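PDB 2YR1: 3-dehydroquinate dehydratase from Geobacillus kaustophilus, which probably catalyses the cis-dehydration of 3-dehydroquinate to 3-dehydroshikimate, the third step of the chorismate pathway, by way of a Schiff-base intermediate. Local coordinates for residues Thr84-Arg89 with Val143-Tyr148; Glu88-Gln93 with Glu121-Glu126. One frame throughout, in Å; residues are numbered along the deposited sequence.

Contact 1 (Thr84-Arg89 with Val143-Tyr148); sequences TIRSER and VVSRHY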
loop_
_atom_site.group_PDB
_atom_site.type_symbol
_atom_site.label_atom_id
_atom_site.label_comp_id
_atom_site.label_asym_id
_atom_site.label_seq_id
_atom_site.Cartn_x
_atom_site.Cartn_y
_atom_site.Cartn_z
ATOM N N THR A 84 5.900 24.711 -12.018
ATOM C CA THR A 84 5.571 24.937 -10.622
ATOM C C THR A 84 6.487 25.924 -9.903
ATOM O O THR A 84 7.711 25.808 -9.970
ATOM C CB THR A 84 5.647 23.610 -9.844
ATOM O OG1 THR A 84 4.824 22.631 -10.487
ATOM C CG2 THR A 84 5.207 23.799 -8.395
ATOM N N ILE A 85 5.885 26.890 -9.218
ATOM C CA ILE A 85 6.623 27.852 -8.403
ATOM C C ILE A 85 6.033 27.692 -7.008
ATOM O O ILE A 85 5.105 28.400 -6.616
ATOM C CB ILE A 85 6.445 29.312 -8.888
ATOM C CG1 ILE A 85 7.154 29.499 -10.233
ATOM C CG2 ILE A 85 7.018 30.264 -7.869
ATOM C CD1 ILE A 85 6.963 30.886 -10.863
ATOM N N ARG A 86 6.573 26.735 -6.266
ATOM C CA ARG A 86 6.097 26.443 -4.923
ATOM C C ARG A 86 6.322 27.591 -3.943
ATOM O O ARG A 86 7.427 28.099 -3.816
ATOM C CB ARG A 86 6.779 25.171 -4.387
ATOM C CG ARG A 86 6.261 24.690 -3.021
ATOM C CD ARG A 86 4.917 23.969 -3.148
ATOM N NE ARG A 86 5.033 22.732 -3.924
ATOM C CZ ARG A 86 4.398 22.490 -5.069
ATOM N NH1 ARG A 86 3.587 23.400 -5.592
ATOM N NH2 ARG A 86 4.581 21.329 -5.698
ATOM N N SER A 87 5.259 27.999 -3.262
ATOM C CA SER A 87 5.353 29.059 -2.271
ATOM C C SER A 87 6.378 28.622 -1.229
ATOM O O SER A 87 6.714 27.435 -1.151
ATOM C CB SER A 87 4.008 29.258 -1.588
ATOM O OG SER A 87 4.181 29.979 -0.388
ATOM N N GLU A 88 6.874 29.568 -0.432
ATOM C CA GLU A 88 7.850 29.226 0.594
ATOM C C GLU A 88 7.089 28.676 1.789
ATOM O O GLU A 88 7.567 27.778 2.490
ATOM C CB GLU A 88 8.670 30.457 1.001
ATOM C CG GLU A 88 9.923 30.129 1.820
ATOM C CD GLU A 88 10.883 31.310 1.912
ATOM O OE1 GLU A 88 10.395 32.447 2.087
ATOM O OE2 GLU A 88 12.117 31.104 1.816
ATOM N N ARG A 89 5.889 29.211 2.001
ATOM C CA ARG A 89 5.036 28.779 3.096
ATOM C C ARG A 89 4.519 27.355 2.883
ATOM O O ARG A 89 3.811 26.816 3.733
ATOM C CB ARG A 89 3.846 29.728 3.241
ATOM C CG ARG A 89 2.927 29.756 2.039
ATOM C CD ARG A 89 1.815 30.775 2.219
ATOM N NE ARG A 89 0.720 30.276 3.047
ATOM C CZ ARG A 89 -0.181 31.057 3.634
ATOM N NH1 ARG A 89 -0.102 32.371 3.485
ATOM N NH2 ARG A 89 -1.173 30.530 4.346
ATOM N N VAL A 143 -3.508 22.907 -12.155
ATOM C CA VAL A 143 -3.440 22.050 -10.988
ATOM C C VAL A 143 -3.557 22.996 -9.788
ATOM O O VAL A 143 -2.769 23.933 -9.662
ATOM C CB VAL A 143 -2.063 21.306 -10.913
ATOM C CG1 VAL A 143 -1.965 20.501 -9.620
ATOM C CG2 VAL A 143 -1.891 20.399 -12.112
ATOM N N VAL A 144 -4.544 22.797 -8.926
ATOM C CA VAL A 144 -4.648 23.634 -7.750
ATOM C C VAL A 144 -4.272 22.778 -6.567
ATOM O O VAL A 144 -4.910 21.749 -6.292
ATOM C CB VAL A 144 -6.032 24.209 -7.555
ATOM C CG1 VAL A 144 -6.055 25.066 -6.265
ATOM C CG2 VAL A 144 -6.385 25.076 -8.778
ATOM N N SER A 145 -3.248 23.219 -5.846
ATOM C CA SER A 145 -2.736 22.443 -4.742
ATOM C C SER A 145 -2.686 23.080 -3.372
ATOM O O SER A 145 -2.897 24.284 -3.196
ATOM C CB SER A 145 -1.340 21.941 -5.111
ATOM O OG SER A 145 -0.458 23.018 -5.386
ATOM N N ARG A 146 -2.377 22.223 -2.407
ATOM C CA ARG A 146 -2.258 22.568 -1.006
ATOM C C ARG A 146 -1.243 21.585 -0.449
ATOM O O ARG A 146 -1.360 20.384 -0.697
ATOM C CB ARG A 146 -3.580 22.344 -0.286
ATOM C CG ARG A 146 -3.643 22.973 1.091
ATOM C CD ARG A 146 -3.798 24.494 0.973
ATOM N NE ARG A 146 -4.606 25.056 2.056
ATOM C CZ ARG A 146 -4.179 25.209 3.304
ATOM N NH1 ARG A 146 -2.944 24.849 3.625
ATOM N NH2 ARG A 146 -4.993 25.704 4.231
ATOM N N HIS A 147 -0.263 22.094 0.295
ATOM C CA HIS A 147 0.755 21.252 0.904
ATOM C C HIS A 147 0.841 21.515 2.420
ATOM O O HIS A 147 0.968 22.664 2.861
ATOM C CB HIS A 147 2.111 21.511 0.235
ATOM C CG HIS A 147 2.062 21.472 -1.267
ATOM N ND1 HIS A 147 2.482 20.385 -2.005
ATOM C CD2 HIS A 147 1.606 22.376 -2.167
ATOM C CE1 HIS A 147 2.287 20.620 -3.289
ATOM N NE2 HIS A 147 1.755 21.821 -3.416
ATOM N N TYR A 148 0.759 20.448 3.210
ATOM C CA TYR A 148 0.851 20.543 4.668
ATOM C C TYR A 148 2.158 19.890 5.118
ATOM O O TYR A 148 2.224 18.680 5.243
ATOM C CB TYR A 148 -0.323 19.814 5.314
ATOM C CG TYR A 148 -1.642 20.484 5.040
ATOM C CD1 TYR A 148 -1.969 21.688 5.661
ATOM C CD2 TYR A 148 -2.544 19.947 4.122
ATOM C CE1 TYR A 148 -3.164 22.342 5.375
ATOM C CE2 TYR A 148 -3.746 20.595 3.827
ATOM C CZ TYR A 148 -4.045 21.790 4.459
ATOM O OH TYR A 148 -5.218 22.429 4.180
#
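The guanidinium of Arg86 lies over one face of the His147 imidazole, and this pair carries nearly all of the contact between the loop after strand 81-84 and the C-terminal part of strand 141-148 in a (beta/alpha)8 barrel. The two side chains enter from opposite directions, with their planes 27° apart. His147 NE2 sits over the centre of the guanidinium, 3.2 Å from Arg86 CZ, whereas on the ring Arg86 NE is displaced toward the rim. The pair is therefore a tilted, offset overlap. Arg86 NH1 also comes within 3.3 Å of His147 NE2, but its angle is too poor for a hydrogen bond, so proximity here means face contact.

A CH-pi contact extends the overlap along the arginine chain: Arg86 CD stands 4.0 Å from the His147 ring centroid, over the same imidazole. With CG anti to the backbone N (chi1 -175°) and further bends at chi2 and chi3, the chain curls so that both its last methylene and its flat end cover the ring.

The polar bonds lie beside this overlap. His147 NE2 donates to Ser145 OG at 3.2 Å, with the hydroxyl 26° out of the ring plane. Ser145 OG is also hydrogen-bonded to Asp119 OD1, a second-shell link that probably helps hold the ring's rotation. Long, weak ion pairs join the Arg86 guanidinium to Glu50, Asp119 and Glu121.

Arg86 is a predicted 3-dehydroquinate-binding residue and His147 the predicted proton donor/acceptor. Their overlap places a predicted substrate-binding group directly against the predicted proton donor/acceptor, while the carboxylates of Glu50, Asp119 and Glu121 probably balance part of the Arg86 charge.

Contact 2 (Glu88-Gln93 with Glu121-Glu126); sequences EREGGQ and ELAYGE
Glu90, in the loop after strand 81-84 of the TIM barrel, meets Glu121, at the end of the neighbouring parallel strand 117-121. The two side chains run antiparallel and overlap at their carboxylates, which are stacked face to face with a slight offset. Their planes are 16° apart, and Glu90 OE1 lies 4.2 Å from Glu121 OE1. Like charges at this spacing would repel, but each of these oxygens is engaged by a backbone amide: His147 N bonds to Glu90 OE1 and Ser87 N to Glu121 OE1. Glu121 OE2 also has a long, weak ion pair with Arg86 NH1. Together the amides and this cation probably offset part of the repulsion.

The other oxygen of Glu90 faces carbon. OE2 rests against Ala123 CB at 3.9 Å and Glu121 CB at 4.1 Å, a position reached because CG is anti to the carbonyl carbon (chi1 -75°) and the chain runs extended beyond it. Glu121 instead bends at chi2, which brings its carboxylate over a face of the Glu90 carboxylate.

The short 3-10 segment 122-123 turns the chain just after Glu121 and presents the Ala123 methyl to Glu90. Its turn is tied by Tyr124 N to Glu121 O at 3.0 Å and by Gly125 N to Leu122 O at 2.8 Å. Glu121 CG lies over one face of the Tyr124 ring, 3.5 Å above its plane and toward the rim.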
loop_
_atom_site.group_PDB
_atom_site.type_symbol
_atom_site.label_atom_id
_atom_site.label_comp_id
_atom_site.label_asym_id
_atom_site.label_seq_id
_atom_site.Cartn_x
_atom_site.Cartn_y
_atom_site.Cartn_z
ATOM N N GLU A 88 6.874 29.568 -0.432
ATOM C CA GLU A 88 7.850 29.226 0.594
ATOM C C GLU A 88 7.089 28.676 1.789
ATOM O O GLU A 88 7.567 27.778 2.490
ATOM C CB GLU A 88 8.670 30.457 1.001
ATOM C CG GLU A 88 9.923 30.129 1.820
ATOM C CD GLU A 88 10.883 31.310 1.912
ATOM O OE1 GLU A 88 10.395 32.447 2.087
ATOM O OE2 GLU A 88 12.117 31.104 1.816
ATOM N N ARG A 89 5.889 29.211 2.001
ATOM C CA ARG A 89 5.036 28.779 3.096
ATOM C C ARG A 89 4.519 27.355 2.883
ATOM O O ARG A 89 3.811 26.816 3.733
ATOM C CB ARG A 89 3.846 29.728 3.241
ATOM C CG ARG A 89 2.927 29.756 2.039
ATOM C CD ARG A 89 1.815 30.775 2.219
ATOM N NE ARG A 89 0.720 30.276 3.047
ATOM C CZ ARG A 89 -0.181 31.057 3.634
ATOM N NH1 ARG A 89 -0.102 32.371 3.485
ATOM N NH2 ARG A 89 -1.173 30.530 4.346
ATOM N N GLU A 90 4.867 26.749 1.751
ATOM C CA GLU A 90 4.420 25.397 1.461
ATOM C C GLU A 90 5.553 24.497 0.982
ATOM O O GLU A 90 5.369 23.665 0.087
ATOM C CB GLU A 90 3.271 25.435 0.446
ATOM C CG GLU A 90 1.952 25.903 1.069
ATOM C CD GLU A 90 0.739 25.714 0.164
ATOM O OE1 GLU A 90 0.652 24.670 -0.523
ATOM O OE2 GLU A 90 -0.140 26.605 0.154
ATOM N N GLY A 91 6.726 24.675 1.594
ATOM C CA GLY A 91 7.890 23.868 1.260
ATOM C C GLY A 91 8.754 24.390 0.128
ATOM O O GLY A 91 9.799 23.813 -0.194
ATOM N N GLY A 92 8.332 25.486 -0.484
ATOM C CA GLY A 92 9.109 26.031 -1.581
ATOM C C GLY A 92 10.323 26.850 -1.162
ATOM O O GLY A 92 10.386 27.372 -0.051
ATOM N N GLN A 93 11.284 26.947 -2.077
ATOM C CA GLN A 93 12.525 27.693 -1.885
ATOM C C GLN A 93 12.271 29.194 -1.675
ATOM O O GLN A 93 11.118 29.640 -1.643
ATOM C CB GLN A 93 13.409 27.498 -3.119
ATOM C CG GLN A 93 13.836 26.057 -3.350
ATOM C CD GLN A 93 14.738 25.549 -2.246
ATOM O OE1 GLN A 93 15.816 26.099 -2.018
ATOM N NE2 GLN A 93 14.301 24.500 -1.549
ATOM N N GLU A 121 -1.343 27.564 -5.976
ATOM C CA GLU A 121 -1.832 27.335 -4.621
ATOM C C GLU A 121 -3.282 27.727 -4.355
ATOM O O GLU A 121 -3.691 28.860 -4.640
ATOM C CB GLU A 121 -0.940 28.087 -3.623
ATOM C CG GLU A 121 0.437 28.486 -4.185
ATOM C CD GLU A 121 1.398 27.314 -4.315
ATOM O OE1 GLU A 121 2.288 27.158 -3.447
ATOM O OE2 GLU A 121 1.256 26.548 -5.289
ATOM N N LEU A 122 -4.043 26.799 -3.778
ATOM C CA LEU A 122 -5.435 27.075 -3.448
ATOM C C LEU A 122 -5.462 28.234 -2.469
ATOM O O LEU A 122 -6.380 29.049 -2.476
ATOM C CB LEU A 122 -6.111 25.852 -2.808
ATOM C CG LEU A 122 -7.616 26.077 -2.565
ATOM C CD1 LEU A 122 -8.378 24.789 -2.722
ATOM C CD2 LEU A 122 -7.838 26.664 -1.180
ATOM N N ALA A 123 -4.429 28.314 -1.639
ATOM C CA ALA A 123 -4.336 29.369 -0.643
ATOM C C ALA A 123 -4.520 30.763 -1.232
ATOM O O ALA A 123 -4.837 31.698 -0.507
ATOM C CB ALA A 123 -2.998 29.284 0.083
ATOM N N TYR A 124 -4.326 30.905 -2.539
ATOM C CA TYR A 124 -4.475 32.211 -3.184
ATOM C C TYR A 124 -5.918 32.524 -3.568
ATOM O O TYR A 124 -6.174 33.433 -4.362
ATOM C CB TYR A 124 -3.568 32.311 -4.417
ATOM C CG TYR A 124 -2.088 32.191 -4.107
ATOM C CD1 TYR A 124 -1.134 32.311 -5.114
ATOM C CD2 TYR A 124 -1.641 31.940 -2.804
ATOM C CE1 TYR A 124 0.236 32.183 -4.838
ATOM C CE2 TYR A 124 -0.280 31.811 -2.515
ATOM C CZ TYR A 124 0.651 31.935 -3.535
ATOM O OH TYR A 124 1.994 31.812 -3.253
ATOM N N GLY A 125 -6.845 31.765 -2.983
ATOM C CA GLY A 125 -8.271 31.938 -3.213
ATOM C C GLY A 125 -8.746 32.655 -4.466
ATOM O O GLY A 125 -8.611 32.143 -5.578
ATOM N N GLU A 126 -9.324 33.839 -4.279
ATOM C CA GLU A 126 -9.846 34.630 -5.394
ATOM C C GLU A 126 -8.808 34.912 -6.470
ATOM O O GLU A 126 -9.136 34.987 -7.656
ATOM C CB GLU A 126 -10.397 35.965 -4.893
ATOM C CG GLU A 126 -9.409 36.758 -4.062
ATOM C CD GLU A 126 -9.551 38.258 -4.240
ATOM O OE1 GLU A 126 -10.694 38.766 -4.194
ATOM O OE2 GLU A 126 -8.512 38.931 -4.418
#

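Contacts 1 and 2 share Glu88 and Arg89, and their centres are 4 Å apart, so the chain 84-93, mostly the loop after strand 81-84, serves both. In contact 1, the side chain of the predicted proton donor/acceptor His147 approaches that of Lys174, the predicted Schiff-base residue, to about 3 Å at nearest atoms. Contact 2 touches the active-site pair from a neighbouring position, through Glu90 OE1, 2.9 Å from His147 N in a probable hydrogen bond. A second probable bond, Ser145 O to Leu122 N at 2.8 Å, links strand 141-148 to the turn of contact 2, while Arg86 CG packs 3.4 Å from Gly92 N.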